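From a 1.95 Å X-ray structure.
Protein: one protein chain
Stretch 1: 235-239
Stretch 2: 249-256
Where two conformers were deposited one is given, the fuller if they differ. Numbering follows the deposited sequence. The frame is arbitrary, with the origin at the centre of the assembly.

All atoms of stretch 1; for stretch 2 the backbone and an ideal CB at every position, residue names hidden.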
# COMPACT_ATOMS: atom_id res chain seq x y z
N GLY A 235 -10.66 2.09 -7.86
CA GLY A 235 -11.91 2.88 -7.90
C GLY A 235 -13.05 1.96 -8.32
O GLY A 235 -12.82 1.05 -9.11
N MET A 236 -14.25 2.17 -7.78
CA MET A 236 -15.38 1.27 -8.07
C MET A 236 -16.68 1.97 -8.47
O MET A 236 -16.95 3.07 -7.99
CB MET A 236 -15.65 0.38 -6.85
CG MET A 236 -14.49 -0.48 -6.43
SD MET A 236 -14.90 -1.40 -4.95
CE MET A 236 -13.39 -2.33 -4.69
N CYS A 237 -17.46 1.31 -9.33
CA CYS A 237 -18.83 1.72 -9.72
C CYS A 237 -19.68 0.48 -9.49
O CYS A 237 -19.33 -0.58 -9.98
CB CYS A 237 -18.88 2.03 -11.24
SG CYS A 237 -20.46 2.66 -11.79
N PHE A 238 -20.80 0.62 -8.78
CA PHE A 238 -21.65 -0.53 -8.41
C PHE A 238 -23.07 -0.36 -8.98
O PHE A 238 -23.71 0.69 -8.78
CB PHE A 238 -21.69 -0.63 -6.88
CG PHE A 238 -22.34 -1.89 -6.36
CD1 PHE A 238 -22.03 -3.13 -6.89
CD2 PHE A 238 -23.23 -1.82 -5.29
CE1 PHE A 238 -22.62 -4.31 -6.40
CE2 PHE A 238 -23.83 -2.98 -4.77
CZ PHE A 238 -23.52 -4.23 -5.33
N CYS A 239 -23.56 -1.39 -9.68
CA CYS A 239 -24.97 -1.38 -10.15
C CYS A 239 -25.71 -2.57 -9.57
O CYS A 239 -25.14 -3.65 -9.50
CB CYS A 239 -25.04 -1.45 -11.66
SG CYS A 239 -24.25 -0.06 -12.45
N UNK A 249 -29.79 -0.04 -11.30
CA UNK A 249 -29.58 1.29 -10.71
C UNK A 249 -28.15 1.35 -10.16
O UNK A 249 -27.66 0.36 -9.64
CB UNK A 249 -30.60 1.58 -9.61
N UNK A 250 -27.53 2.52 -10.27
CA UNK A 250 -26.30 2.84 -9.55
C UNK A 250 -26.50 2.93 -8.04
O UNK A 250 -27.42 3.61 -7.55
CB UNK A 250 -25.73 4.16 -10.07
N UNK A 251 -25.60 2.30 -7.30
CA UNK A 251 -25.75 2.10 -5.88
C UNK A 251 -24.37 2.43 -5.28
O UNK A 251 -23.37 2.32 -5.98
CB UNK A 251 -26.22 0.68 -5.55
N UNK A 252 -24.34 2.88 -4.02
CA UNK A 252 -23.06 3.04 -3.32
C UNK A 252 -22.31 1.70 -3.36
O UNK A 252 -22.90 0.67 -3.04
CB UNK A 252 -23.27 3.50 -1.88
N UNK A 253 -21.02 1.70 -3.77
CA UNK A 253 -20.24 0.44 -3.65
C UNK A 253 -20.26 -0.13 -2.23
O UNK A 253 -20.37 0.64 -1.27
CB UNK A 253 -18.79 0.68 -4.07
N UNK A 254 -20.17 -1.47 -2.08
CA UNK A 254 -20.25 -2.13 -0.77
C UNK A 254 -19.03 -1.89 0.13
O UNK A 254 -19.03 -2.30 1.27
CB UNK A 254 -20.43 -3.64 -0.97
N UNK A 255 -17.99 -1.27 -0.42
CA UNK A 255 -16.79 -0.96 0.37
C UNK A 255 -16.35 0.47 0.12
O UNK A 255 -16.68 1.04 -0.92
CB UNK A 255 -15.65 -1.93 0.04
N UNK A 256 -15.62 1.05 1.06
CA UNK A 256 -15.22 2.46 0.96
C UNK A 256 -14.12 2.69 -0.05
O UNK A 256 -13.49 1.73 -0.51
CB UNK A 256 -14.76 2.98 2.33

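Position 249 has phi/psi of -127/145, an extended backbone, and its ideal CB points away from stretch 1 with nothing there within 5.5 Å. Almost any side chain would do, polar ones included. The residue is Asp249, and its contribution comes from the backbone: its O lies 3.2 Å from Cys239 CA, a CA-H...O contact.

Position 250 pairs with Cys239 as an antiparallel, non-hydrogen-bonded bridge, CA to CA 4.5 Å. The ideal CB is 5.1 Å from Cys239 SG, on the sheet face that carries the Cys239 side chain. With two thiols, Cys237 SG and Cys239 SG, to reach, a medium-sized apolar chain such as Leu, Ile or Met would suit. It is Leu250, with chi1 -86° and chi2 170°; CD2 comes to 3.3 Å from Cys237 SG and 4.1 Å from Cys239 SG, so one methyl touches both sulfurs.

At 251 the backbone is still extended (-136/152). Its N donates to Phe238 O at 2.9 Å, with an N-H...O angle of 156°, which excludes proline if this bond is to form. The ideal CB is 3.9 Å from Phe238 CD2, favouring a compact apolar group, Val, Ile or Ala. Val251 is found, its CG1 3.7 Å from Phe238 CD2. The return bond is relayed by a water, which accepts from Phe238 N (2.8 Å) and donates to Val251 O (2.8 Å).

Position 252 directs its CB away, with no stretch 1 atom within 5.5 Å; a polar residue is reasonable. In Asn252, OD1 is hydrogen-bonded elsewhere in the structure, while the backbone O approaches Phe238 CD2 at 3.4 Å.

At 253, phi is -55° and the ideal CB lies 4.2 Å from both Met236 CB and Phe238 CB. Ala, Val or Pro could fit sideways here, and the phi admits proline. Pro253 sets CG 4.2 Å from each of those CB atoms and 3.8 Å from Met236 O.

Position 254 (-70/-8) also permits proline; its ideal CB is 5.1 Å from Phe238 CE2, so an apolar group could reach the ring. Pro254 does so through CD, 4.0 Å from the ring centroid and 15° off the normal, a CH-pi contact over one face.

Position 255 is extended again (-134/157), its ideal CB sideways and 5.1 Å from Met236 SD. Val, Ile or Leu could extend to the sulfur; Val255 does, with CG2 3.7 Å from SD.

Position 256 points away, beyond reach, and suits a long polar chain: Lys256, without contact.

Stretch 2, residues 249-256: DLVNPPVK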
# COMPACT_ATOMS: atom_id res chain seq x y z
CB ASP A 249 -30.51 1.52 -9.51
CG ASP A 249 -31.98 1.55 -9.87
OD1 ASP A 249 -32.40 2.42 -10.67
OD2 ASP A 249 -32.72 0.71 -9.33
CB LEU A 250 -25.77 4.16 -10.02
CG LEU A 250 -24.87 4.23 -11.23
CD1 LEU A 250 -24.72 5.68 -11.56
CD2 LEU A 250 -23.52 3.61 -10.88
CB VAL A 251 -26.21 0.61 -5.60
CG1 VAL A 251 -26.05 0.21 -4.16
CG2 VAL A 251 -27.66 0.39 -6.04
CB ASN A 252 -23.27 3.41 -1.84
CG ASN A 252 -23.76 4.85 -1.63
OD1 ASN A 252 -23.49 5.75 -2.43
ND2 ASN A 252 -24.46 5.07 -0.51
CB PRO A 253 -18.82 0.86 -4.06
CG PRO A 253 -19.03 2.03 -4.99
CD PRO A 253 -20.22 2.78 -4.38
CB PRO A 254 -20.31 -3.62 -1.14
CG PRO A 254 -19.58 -3.71 -2.43
CD PRO A 254 -20.00 -2.46 -3.17
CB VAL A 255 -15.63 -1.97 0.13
CG1 VAL A 255 -16.00 -3.34 0.63
CG2 VAL A 255 -15.22 -2.03 -1.31
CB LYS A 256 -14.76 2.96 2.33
CG LYS A 256 -15.77 2.73 3.43
CD LYS A 256 -16.98 3.64 3.28
CE LYS A 256 -17.82 3.57 4.56
NZ LYS A 256 -18.91 4.57 4.55
O HOH W 1 -21.46 3.15 -7.82
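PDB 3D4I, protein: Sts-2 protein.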